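PDB 4RAA: putative exported protein from Bacteroides fragilis, which is of unknown function but folds as a six-bladed beta-propeller of the YWTD superfamily and is probably exported across the inner membrane. Local coordinates for residues I24-L30 with L355-K361; D109-Y113 with Y123-L127; Q297-G303 with Y334-L340. All coordinates share one frame. Numbering follows the deposited sequence.

Contact 1: residues I24-L30 with L355-K361; sequences ILELSFL and LLFVRIK
Residues 25-30 and 355-360 run as neighbouring antiparallel strands, their axes 4.7 Å apart at closest approach and their N-to-C directions at 160°. Leu25 pairs with Ile360, Leu27 with Val358 and Phe29 with Leu356 as non-hydrogen-bonded pairs; Glu26-Arg359, Ser28-Phe357 and Leu30-Leu355 are the hydrogen-bonded pairs. Glu26 N donates to Arg359 O (3.0 Å), Phe357 N to Ser28 O (2.9 Å), Leu30 N to Leu355 O (3.1 Å) and Leu355 N to Leu30 O (2.9 Å). The return bonds Arg359 N to Glu26 O (3.3 Å) and Ser28 N to Phe357 O (2.9 Å) are weak. Just past the strand end, Lys361 N reaches Ile24 O at 3.2 Å.

Leu27, Phe29, Leu356 and Val358 share one face. There Leu27 CD1 meets Val358 CG2 at 3.7 Å, and Leu356, with chi1 t, brings CD1 to 3.7 Å from Phe29 CE1. Leu25 and Ile360 diverge, yet Leu25 CD2 touches Ile360 CD1 at 3.6 Å. The other face carries Glu26, Ser28, Leu30, Leu355, Phe357 and Arg359. On it Leu30 CB lies at the edge of the Phe357 ring, 3.6 Å from CE1, while Glu26 and Arg359, both chi1 p, form a salt bridge, OE2 to NE 3.1 Å; Glu26 also bridges to Arg264.

Strand 354-360 pairs on its other edge with strand 316-321, through Leu356 with Ala319 and Val358 with His317. An N-terminal strand thus completes a blade otherwise built from the C-terminal part of the chain, the "Velcro" closure characteristic of beta-propellers.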
loop_
_atom_site.group_PDB
_atom_site.type_symbol
_atom_site.label_atom_id
_atom_site.label_comp_id
_atom_site.label_asym_id
_atom_site.label_seq_id
_atom_site.Cartn_x
_atom_site.Cartn_y
_atom_site.Cartn_z
ATOM N N ILE A 24 19.511 -21.884 -39.009
ATOM C CA ILE A 24 18.304 -21.015 -38.829
ATOM C C ILE A 24 18.367 -19.974 -37.697
ATOM O O ILE A 24 17.468 -19.124 -37.612
ATOM C CB ILE A 24 16.974 -21.833 -38.697
ATOM C CG1 ILE A 24 17.013 -22.821 -37.514
ATOM C CG2 ILE A 24 16.660 -22.558 -40.002
ATOM C CD1 ILE A 24 15.699 -23.514 -37.243
ATOM N N LEU A 25 19.406 -20.030 -36.849
ATOM C CA LEU A 25 19.574 -19.107 -35.706
ATOM C C LEU A 25 20.846 -18.261 -35.782
ATOM O O LEU A 25 21.860 -18.709 -36.346
ATOM C CB LEU A 25 19.614 -19.892 -34.387
ATOM C CG LEU A 25 18.378 -20.689 -33.957
ATOM C CD1 LEU A 25 18.726 -21.599 -32.784
ATOM C CD2 LEU A 25 17.217 -19.767 -33.611
ATOM N N GLU A 26 20.762 -17.046 -35.212
ATOM C CA GLU A 26 21.897 -16.121 -35.065
ATOM C C GLU A 26 22.172 -15.967 -33.566
ATOM O O GLU A 26 21.252 -15.708 -32.783
ATOM C CB GLU A 26 21.679 -14.763 -35.745
ATOM C CG GLU A 26 20.511 -13.903 -35.267
ATOM C CD GLU A 26 20.358 -12.620 -36.086
ATOM O OE1 GLU A 26 21.379 -12.052 -36.527
ATOM O OE2 GLU A 26 19.211 -12.157 -36.273
ATOM N N LEU A 27 23.448 -16.116 -33.204
ATOM C CA LEU A 27 23.935 -16.117 -31.826
ATOM C C LEU A 27 24.704 -14.870 -31.454
ATOM O O LEU A 27 25.178 -14.112 -32.303
ATOM C CB LEU A 27 24.874 -17.324 -31.587
ATOM C CG LEU A 27 24.269 -18.692 -31.262
ATOM C CD1 LEU A 27 23.029 -19.022 -32.085
ATOM C CD2 LEU A 27 25.338 -19.768 -31.416
ATOM N N SER A 28 24.836 -14.703 -30.148
ATOM C CA SER A 28 25.620 -13.642 -29.549
ATOM C C SER A 28 25.865 -14.045 -28.100
ATOM O O SER A 28 25.058 -14.775 -27.515
ATOM C CB SER A 28 24.899 -12.303 -29.649
ATOM O OG SER A 28 25.661 -11.286 -29.033
ATOM N N PHE A 29 26.986 -13.597 -27.543
ATOM C CA PHE A 29 27.364 -13.910 -26.163
ATOM C C PHE A 29 27.748 -12.653 -25.388
ATOM O O PHE A 29 28.244 -11.683 -25.967
ATOM C CB PHE A 29 28.516 -14.906 -26.153
ATOM C CG PHE A 29 28.165 -16.239 -26.744
ATOM C CD1 PHE A 29 27.451 -17.176 -25.996
ATOM C CD2 PHE A 29 28.556 -16.574 -28.041
ATOM C CE1 PHE A 29 27.130 -18.418 -26.530
ATOM C CE2 PHE A 29 28.243 -17.820 -28.583
ATOM C CZ PHE A 29 27.528 -18.743 -27.828
ATOM N N LEU A 30 27.498 -12.677 -24.084
ATOM C CA LEU A 30 27.824 -11.562 -23.199
ATOM C C LEU A 30 28.280 -12.106 -21.860
ATOM O O LEU A 30 27.598 -12.949 -21.272
ATOM C CB LEU A 30 26.602 -10.684 -22.976
ATOM C CG LEU A 30 26.766 -9.395 -22.164
ATOM C CD1 LEU A 30 27.806 -8.470 -22.788
ATOM C CD2 LEU A 30 25.418 -8.697 -22.046
ATOM N N LEU A 355 25.899 -15.243 -20.693
ATOM C CA LEU A 355 24.569 -15.282 -21.320
ATOM C C LEU A 355 24.670 -15.569 -22.812
ATOM O O LEU A 355 25.545 -15.041 -23.495
ATOM C CB LEU A 355 23.806 -13.965 -21.133
ATOM C CG LEU A 355 23.622 -13.470 -19.704
ATOM C CD1 LEU A 355 22.791 -12.197 -19.719
ATOM C CD2 LEU A 355 22.983 -14.533 -18.815
ATOM N N LEU A 356 23.766 -16.425 -23.278
ATOM C CA LEU A 356 23.589 -16.755 -24.680
ATOM C C LEU A 356 22.377 -15.955 -25.136
ATOM O O LEU A 356 21.288 -16.109 -24.577
ATOM C CB LEU A 356 23.315 -18.254 -24.875
ATOM C CG LEU A 356 22.716 -18.738 -26.205
ATOM C CD1 LEU A 356 23.494 -18.256 -27.422
ATOM C CD2 LEU A 356 22.617 -20.254 -26.199
ATOM N N PHE A 357 22.588 -15.099 -26.130
ATOM C CA PHE A 357 21.522 -14.358 -26.792
ATOM C C PHE A 357 21.326 -15.078 -28.121
ATOM O O PHE A 357 22.281 -15.179 -28.904
ATOM C CB PHE A 357 21.902 -12.900 -26.987
ATOM C CG PHE A 357 21.932 -12.120 -25.708
ATOM C CD1 PHE A 357 23.076 -12.110 -24.918
ATOM C CD2 PHE A 357 20.818 -11.401 -25.278
ATOM C CE1 PHE A 357 23.107 -11.393 -23.726
ATOM C CE2 PHE A 357 20.854 -10.680 -24.091
ATOM C CZ PHE A 357 21.995 -10.677 -23.314
ATOM N N VAL A 358 20.111 -15.588 -28.355
ATOM C CA VAL A 358 19.776 -16.363 -29.565
ATOM C C VAL A 358 18.373 -16.050 -30.087
ATOM O O VAL A 358 17.454 -15.838 -29.307
ATOM C CB VAL A 358 19.926 -17.890 -29.292
ATOM C CG1 VAL A 358 19.042 -18.360 -28.139
ATOM C CG2 VAL A 358 19.657 -18.719 -30.541
ATOM N N ARG A 359 18.227 -16.018 -31.408
ATOM C CA ARG A 359 16.929 -15.786 -32.068
ATOM C C ARG A 359 16.953 -16.322 -33.495
ATOM O O ARG A 359 18.008 -16.708 -33.997
ATOM C CB ARG A 359 16.570 -14.293 -32.081
ATOM C CG ARG A 359 17.543 -13.403 -32.845
ATOM C CD ARG A 359 17.185 -11.923 -32.772
ATOM N NE ARG A 359 18.115 -11.106 -33.564
ATOM C CZ ARG A 359 18.050 -9.782 -33.735
ATOM N NH1 ARG A 359 17.085 -9.048 -33.165
ATOM N NH2 ARG A 359 18.972 -9.174 -34.489
ATOM N N ILE A 360 15.788 -16.327 -34.138
ATOM C CA ILE A 360 15.677 -16.743 -35.535
ATOM C C ILE A 360 16.258 -15.597 -36.351
ATOM O O ILE A 360 15.879 -14.436 -36.141
ATOM C CB ILE A 360 14.206 -17.033 -35.945
ATOM C CG1 ILE A 360 13.646 -18.245 -35.177
ATOM C CG2 ILE A 360 14.068 -17.275 -37.451
ATOM C CD1 ILE A 360 14.208 -19.602 -35.577
ATOM N N LYS A 361 17.197 -15.917 -37.242
ATOM C CA LYS A 361 17.784 -14.908 -38.131
ATOM C C LYS A 361 16.811 -14.621 -39.280
ATOM O O LYS A 361 16.102 -15.537 -39.724
ATOM C CB LYS A 361 19.155 -15.351 -38.679
ATOM C CG LYS A 361 19.166 -16.534 -39.658
ATOM C CD LYS A 361 20.574 -16.961 -40.074
ATOM C CE LYS A 361 21.320 -15.867 -40.834
ATOM N NZ LYS A 361 22.637 -16.312 -41.348
#

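Contact 2: residues D109-Y113 with Y123-L127; sequences DKVLY and YERRL. With PO4 (phosphate ion), chain B.
A phosphate ion, probably from the crystallisation liquor, sits beside this hairpin at the subunit interface. Arg125 NH2 donates to its O4 (2.7 Å) and Arg125 NE to its O3 (3.2 Å), while Arg126 NH2 reaches O2 weakly at 3.5 Å; Arg125 NE and Arg126 N of the second subunit also bind it. Strands 110-113 and 123-126 are antiparallel, at 162° and 4.5 Å between axes. Val111-Arg125 and Tyr113-Tyr123 are hydrogen-bonded pairs, Lys110-Arg126 and Leu112-Glu124 non-hydrogen-bonded. Val111 N to Arg125 O is 2.7 Å, Arg125 N to Val111 O 3.0 Å, Tyr113 N to Tyr123 O 2.9 Å and, weakly, Tyr123 N to Tyr113 O 3.4 Å; Leu127 N to Asp109 O (3.1 Å) extends the pairing. Asp109 (positive phi) and Lys110 form a G1 bulge opposite Asp105.

On the face of Val111 and Arg125, Tyr113 (chi1 m) and Tyr123 (chi1 p) make an offset stack, centroids 4.3 Å apart and planes at 6°. On the face of Leu112 and Glu124, Lys110 NZ salt-bridges Glu124 OE1 (2.8 Å). Val111 CG2 packs on Leu127 CD2 at 3.5 Å.

Strand 100-105 flanks strand 110-115, with a backbone hydrogen bond between Leu112 and Ala103, and Trp144 (strand 142-145) packs on Val111 and Leu127. Strand 121-126 is outermost within this chain; its Tyr123 stacks on Tyr123 of the second subunit and its Arg126 salt-bridges Asp167 of the second subunit.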
loop_
_atom_site.group_PDB
_atom_site.type_symbol
_atom_site.label_atom_id
_atom_site.label_comp_id
_atom_site.label_asym_id
_atom_site.label_seq_id
_atom_site.Cartn_x
_atom_site.Cartn_y
_atom_site.Cartn_z
ATOM N N ASP A 109 4.802 -11.651 1.726
ATOM C CA ASP A 109 3.474 -11.216 1.241
ATOM C C ASP A 109 3.365 -9.712 1.033
ATOM O O ASP A 109 2.448 -9.059 1.542
ATOM C CB ASP A 109 2.359 -11.748 2.162
ATOM C CG ASP A 109 2.187 -13.245 2.047
ATOM O OD1 ASP A 109 1.702 -13.688 0.976
ATOM O OD2 ASP A 109 2.510 -13.964 3.024
ATOM N N LYS A 110 4.341 -9.179 0.294
ATOM C CA LYS A 110 4.391 -7.753 -0.033
ATOM C C LYS A 110 4.955 -7.450 -1.425
ATOM O O LYS A 110 5.599 -8.289 -2.048
ATOM C CB LYS A 110 5.160 -6.980 1.043
ATOM C CG LYS A 110 6.562 -7.492 1.335
ATOM C CD LYS A 110 7.332 -6.476 2.175
ATOM C CE LYS A 110 8.734 -6.968 2.510
ATOM N NZ LYS A 110 9.594 -5.946 3.176
ATOM N N VAL A 111 4.665 -6.237 -1.879
ATOM C CA VAL A 111 5.102 -5.680 -3.154
ATOM C C VAL A 111 6.002 -4.514 -2.780
ATOM O O VAL A 111 5.583 -3.667 -1.991
ATOM C CB VAL A 111 3.906 -5.096 -3.956
ATOM C CG1 VAL A 111 4.353 -4.620 -5.333
ATOM C CG2 VAL A 111 2.803 -6.130 -4.108
ATOM N N LEU A 112 7.205 -4.444 -3.342
ATOM C CA LEU A 112 8.135 -3.340 -3.045
ATOM C C LEU A 112 8.340 -2.516 -4.304
ATOM O O LEU A 112 8.654 -3.077 -5.360
ATOM C CB LEU A 112 9.467 -3.845 -2.495
ATOM C CG LEU A 112 9.318 -4.760 -1.265
ATOM C CD1 LEU A 112 9.317 -6.236 -1.661
ATOM C CD2 LEU A 112 10.419 -4.506 -0.253
ATOM N N TYR A 113 8.145 -1.198 -4.176
ATOM C CA TYR A 113 8.276 -0.244 -5.269
ATOM C C TYR A 113 9.588 0.515 -5.111
ATOM O O TYR A 113 9.852 1.083 -4.060
ATOM C CB TYR A 113 7.092 0.734 -5.282
ATOM C CG TYR A 113 5.764 0.049 -5.543
ATOM C CD1 TYR A 113 5.101 -0.657 -4.527
ATOM C CD2 TYR A 113 5.171 0.092 -6.810
ATOM C CE1 TYR A 113 3.887 -1.298 -4.776
ATOM C CE2 TYR A 113 3.964 -0.549 -7.074
ATOM C CZ TYR A 113 3.323 -1.243 -6.056
ATOM O OH TYR A 113 2.132 -1.879 -6.297
ATOM N N TYR A 123 8.204 2.871 -1.714
ATOM C CA TYR A 123 7.219 2.389 -0.723
ATOM C C TYR A 123 6.890 0.919 -0.905
ATOM O O TYR A 123 7.213 0.350 -1.945
ATOM C CB TYR A 123 5.909 3.183 -0.810
ATOM C CG TYR A 123 5.122 3.013 -2.101
ATOM C CD1 TYR A 123 5.477 3.705 -3.263
ATOM C CD2 TYR A 123 3.995 2.176 -2.149
ATOM C CE1 TYR A 123 4.745 3.562 -4.439
ATOM C CE2 TYR A 123 3.255 2.023 -3.315
ATOM C CZ TYR A 123 3.625 2.715 -4.457
ATOM O OH TYR A 123 2.874 2.549 -5.603
ATOM N N GLU A 124 6.248 0.316 0.100
ATOM C CA GLU A 124 5.840 -1.101 0.035
ATOM C C GLU A 124 4.400 -1.281 0.481
ATOM O O GLU A 124 3.943 -0.607 1.404
ATOM C CB GLU A 124 6.768 -2.021 0.859
ATOM C CG GLU A 124 6.757 -1.810 2.380
ATOM C CD GLU A 124 7.714 -2.716 3.149
ATOM O OE1 GLU A 124 8.465 -3.510 2.544
ATOM O OE2 GLU A 124 7.724 -2.620 4.393
ATOM N N ARG A 125 3.712 -2.214 -0.174
ATOM C CA ARG A 125 2.322 -2.570 0.124
ATOM C C ARG A 125 2.208 -4.075 0.265
ATOM O O ARG A 125 3.086 -4.800 -0.193
ATOM C CB ARG A 125 1.415 -2.154 -1.020
ATOM C CG ARG A 125 1.410 -0.678 -1.314
ATOM C CD ARG A 125 0.431 -0.388 -2.442
ATOM N NE ARG A 125 -0.939 -0.767 -2.099
ATOM C CZ ARG A 125 -1.944 -0.905 -2.956
ATOM N NH1 ARG A 125 -1.778 -0.713 -4.266
ATOM N NH2 ARG A 125 -3.141 -1.271 -2.501
ATOM N N ARG A 126 1.112 -4.540 0.857
ATOM C CA ARG A 126 0.871 -5.978 0.989
ATOM C C ARG A 126 0.239 -6.502 -0.283
ATOM O O ARG A 126 -0.519 -5.785 -0.949
ATOM C CB ARG A 126 -0.056 -6.296 2.152
ATOM C CG ARG A 126 0.538 -5.940 3.487
ATOM C CD ARG A 126 -0.447 -6.175 4.606
ATOM N NE ARG A 126 -1.648 -5.348 4.493
ATOM C CZ ARG A 126 -2.663 -5.362 5.358
ATOM N NH1 ARG A 126 -2.643 -6.156 6.435
ATOM N NH2 ARG A 126 -3.713 -4.559 5.149
ATOM N N LEU A 127 0.554 -7.760 -0.606
ATOM C CA LEU A 127 -0.051 -8.435 -1.734
ATOM C C LEU A 127 -1.522 -8.547 -1.409
ATOM O O LEU A 127 -1.864 -8.862 -0.272
ATOM C CB LEU A 127 0.478 -9.856 -1.924
ATOM C CG LEU A 127 1.920 -10.135 -2.337
ATOM C CD1 LEU A 127 2.120 -11.642 -2.344
ATOM C CD2 LEU A 127 2.272 -9.541 -3.699
HETATM P P PO4 B . -2.527 -2.501 1.021
HETATM O O1 PO4 B . -2.295 -3.912 0.532
HETATM O O2 PO4 B . -3.043 -2.518 2.447
HETATM O O3 PO4 B . -1.238 -1.714 0.982
HETATM O O4 PO4 B . -3.522 -1.845 0.093
#

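Contact 3: residues Q297-G303 with Y334-L340; sequences QDQLKVG and YVFDDKL
This is a loop-to-loop contact in which the exit of helix 293-299 meets the turn leading into helix 338-345, beside strand 25-31. The backbones come closest at Lys301 and Phe336, with CA atoms 4.8 Å apart, and are joined there by Asp337 N donating to Lys301 O at 3.0 Å. The CA-to-CB bond of Tyr334 (chi1 t) points toward residues 297-303, and its OH donates to Asp298 OD1 (3.0 Å) and accepts a weak bond from Gly303 N (3.4 Å).

Two helix-end motifs meet here. Lys301, at phi/psi 60/54, closes the first helix with a Schellman motif, Val302 N bonding to Gln297 O at 3.1 Å and Lys301 N weakly to Asp298 O at 3.3 Å. Asp337 is the N-cap of the second helix; with chi1 t its OD1 takes weak bonds from Lys339 N (2.8 Å) and Leu340 N (3.3 Å). Before it, Val335 centres an inverse gamma turn, Phe336 N to Tyr334 O being a weak 3.0 Å.

Gly303, also at positive phi (67/-76), lets the Phe336 ring come close, CE1 lying 3.8 Å from Gly303 N; an ideal CB there would be only 3.3 Å from CE1. Lys301 CG lies 3.3 Å from Val335 O, and Val302 CG1 reaches Leu340 CD2 at 4.1 Å. Phe29 packs against Val302, Asp337 and Leu340, and helix 323-331 meets Phe336 through Leu326, Met329 and Ala330.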
loop_
_atom_site.group_PDB
_atom_site.type_symbol
_atom_site.label_atom_id
_atom_site.label_comp_id
_atom_site.label_asym_id
_atom_site.label_seq_id
_atom_site.Cartn_x
_atom_site.Cartn_y
_atom_site.Cartn_z
ATOM N N GLN A 297 21.817 -28.092 -28.051
ATOM C CA GLN A 297 23.038 -27.501 -27.458
ATOM C C GLN A 297 24.355 -27.932 -28.146
ATOM O O GLN A 297 25.290 -27.130 -28.228
ATOM C CB GLN A 297 23.087 -27.762 -25.950
ATOM C CG GLN A 297 23.386 -29.199 -25.565
ATOM C CD GLN A 297 22.997 -29.557 -24.146
ATOM O OE1 GLN A 297 22.562 -28.708 -23.355
ATOM N NE2 GLN A 297 23.138 -30.835 -23.818
ATOM N N ASP A 298 24.428 -29.187 -28.608
ATOM C CA ASP A 298 25.589 -29.683 -29.381
ATOM C C ASP A 298 25.637 -29.066 -30.800
ATOM O O ASP A 298 26.723 -28.758 -31.294
ATOM C CB ASP A 298 25.661 -31.228 -29.399
ATOM C CG ASP A 298 26.141 -31.830 -28.055
ATOM O OD1 ASP A 298 26.332 -31.104 -27.050
ATOM O OD2 ASP A 298 26.347 -33.062 -28.009
ATOM N N GLN A 299 24.479 -28.862 -31.432
ATOM C CA GLN A 299 24.398 -28.209 -32.760
ATOM C C GLN A 299 24.859 -26.746 -32.753
ATOM O O GLN A 299 25.468 -26.298 -33.717
ATOM C CB GLN A 299 22.984 -28.295 -33.352
ATOM C CG GLN A 299 22.625 -29.662 -33.924
ATOM C CD GLN A 299 21.256 -29.705 -34.602
ATOM O OE1 GLN A 299 20.522 -28.709 -34.646
ATOM N NE2 GLN A 299 20.909 -30.864 -35.141
ATOM N N LEU A 300 24.554 -26.008 -31.687
ATOM C CA LEU A 300 25.009 -24.605 -31.536
ATOM C C LEU A 300 26.403 -24.462 -30.895
ATOM O O LEU A 300 26.909 -23.342 -30.794
ATOM C CB LEU A 300 23.993 -23.797 -30.718
ATOM C CG LEU A 300 22.555 -23.770 -31.238
ATOM C CD1 LEU A 300 21.668 -23.042 -30.246
ATOM C CD2 LEU A 300 22.487 -23.122 -32.610
ATOM N N LYS A 301 27.005 -25.581 -30.467
ATOM C CA LYS A 301 28.345 -25.633 -29.855
ATOM C C LYS A 301 28.433 -24.803 -28.565
ATOM O O LYS A 301 29.311 -23.938 -28.434
ATOM C CB LYS A 301 29.445 -25.248 -30.874
ATOM C CG LYS A 301 29.576 -26.193 -32.061
ATOM C CD LYS A 301 30.763 -25.800 -32.936
ATOM C CE LYS A 301 31.160 -26.900 -33.911
ATOM N NZ LYS A 301 30.091 -27.196 -34.903
ATOM N N VAL A 302 27.510 -25.086 -27.631
ATOM C CA VAL A 302 27.418 -24.396 -26.310
ATOM C C VAL A 302 27.408 -25.320 -25.065
ATOM O O VAL A 302 27.049 -24.868 -23.973
ATOM C CB VAL A 302 26.221 -23.401 -26.264
ATOM C CG1 VAL A 302 26.296 -22.424 -27.429
ATOM C CG2 VAL A 302 24.878 -24.123 -26.265
ATOM N N GLY A 303 27.772 -26.598 -25.229
ATOM C CA GLY A 303 27.919 -27.546 -24.112
ATOM C C GLY A 303 26.696 -27.982 -23.319
ATOM O O GLY A 303 26.258 -29.125 -23.451
ATOM N N TYR A 334 36.046 -30.164 -25.903
ATOM C CA TYR A 334 34.714 -29.934 -26.450
ATOM C C TYR A 334 34.853 -28.854 -27.518
ATOM O O TYR A 334 35.472 -27.809 -27.288
ATOM C CB TYR A 334 33.684 -29.529 -25.397
ATOM C CG TYR A 334 32.281 -29.416 -25.968
ATOM C CD1 TYR A 334 31.457 -30.544 -26.104
ATOM C CD2 TYR A 334 31.779 -28.178 -26.398
ATOM C CE1 TYR A 334 30.172 -30.436 -26.646
ATOM C CE2 TYR A 334 30.502 -28.059 -26.933
ATOM C CZ TYR A 334 29.702 -29.183 -27.056
ATOM O OH TYR A 334 28.440 -29.030 -27.578
ATOM N N VAL A 335 34.258 -29.134 -28.672
ATOM C CA VAL A 335 34.312 -28.263 -29.842
ATOM C C VAL A 335 33.312 -27.085 -29.693
ATOM O O VAL A 335 32.198 -27.123 -30.231
ATOM C CB VAL A 335 34.153 -29.109 -31.148
ATOM C CG1 VAL A 335 32.838 -29.930 -31.182
ATOM C CG2 VAL A 335 34.327 -28.244 -32.393
ATOM N N PHE A 336 33.732 -26.050 -28.950
ATOM C CA PHE A 336 32.912 -24.829 -28.695
ATOM C C PHE A 336 32.817 -23.836 -29.847
ATOM O O PHE A 336 33.593 -23.898 -30.788
ATOM C CB PHE A 336 33.423 -24.043 -27.463
ATOM C CG PHE A 336 32.944 -24.586 -26.159
ATOM C CD1 PHE A 336 31.607 -24.473 -25.809
ATOM C CD2 PHE A 336 33.823 -25.184 -25.262
ATOM C CE1 PHE A 336 31.141 -24.971 -24.599
ATOM C CE2 PHE A 336 33.360 -25.677 -24.049
ATOM C CZ PHE A 336 32.019 -25.569 -23.713
ATOM N N ASP A 337 31.858 -22.913 -29.729
ATOM C CA ASP A 337 31.651 -21.800 -30.684
ATOM C C ASP A 337 32.843 -20.831 -30.541
ATOM O O ASP A 337 33.327 -20.620 -29.426
ATOM C CB ASP A 337 30.292 -21.109 -30.406
ATOM C CG ASP A 337 30.066 -19.814 -31.216
ATOM O OD1 ASP A 337 30.795 -18.811 -31.004
ATOM O OD2 ASP A 337 29.090 -19.773 -32.006
ATOM N N ASP A 338 33.287 -20.243 -31.661
ATOM C CA ASP A 338 34.449 -19.327 -31.675
ATOM C C ASP A 338 34.321 -18.201 -30.659
ATOM O O ASP A 338 35.202 -18.039 -29.818
ATOM C CB ASP A 338 34.716 -18.728 -33.079
ATOM C CG ASP A 338 35.253 -19.748 -34.087
ATOM O OD1 ASP A 338 35.612 -20.880 -33.710
ATOM O OD2 ASP A 338 35.324 -19.405 -35.288
ATOM N N LYS A 339 33.210 -17.466 -30.713
ATOM C CA LYS A 339 33.006 -16.341 -29.791
ATOM C C LYS A 339 32.773 -16.771 -28.322
ATOM O O LYS A 339 33.181 -16.042 -27.406
ATOM C CB LYS A 339 31.928 -15.354 -30.296
ATOM C CG LYS A 339 31.690 -14.117 -29.404
ATOM C CD LYS A 339 32.956 -13.296 -29.080
ATOM C CE LYS A 339 32.801 -12.376 -27.871
ATOM N NZ LYS A 339 31.939 -11.191 -28.097
ATOM N N LEU A 340 32.137 -17.928 -28.097
ATOM C CA LEU A 340 31.934 -18.444 -26.729
ATOM C C LEU A 340 33.267 -18.820 -26.104
ATOM O O LEU A 340 33.552 -18.413 -24.973
ATOM C CB LEU A 340 31.019 -19.671 -26.701
ATOM C CG LEU A 340 30.707 -20.318 -25.334
ATOM C CD1 LEU A 340 30.160 -19.315 -24.321
ATOM C CD2 LEU A 340 29.734 -21.472 -25.508
#

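How the contacts relate
Contact 1 pairs a strand near the N-terminus with the last strand of the chain, and both other contacts are nested within the loop it closes: contact 2 first, then contact 3. Contacts 1 and 3 are neighbours, with centres 12 Å apart. Phe29 and Leu27 of strand 25-31 link them, Phe29 CZ lying 3.9 Å from Val302 CG1 and 3.8 Å from Leu340 CB, so the helix-end loops flank the closing blade; helix 338-345 leads directly to strand 354-360. Contact 2 belongs to a different sheet, its centre 36 Å from that of contact 1 and 43 Å from that of contact 3. The ring closure thus lies across the chain's centre from this contact with the second subunit.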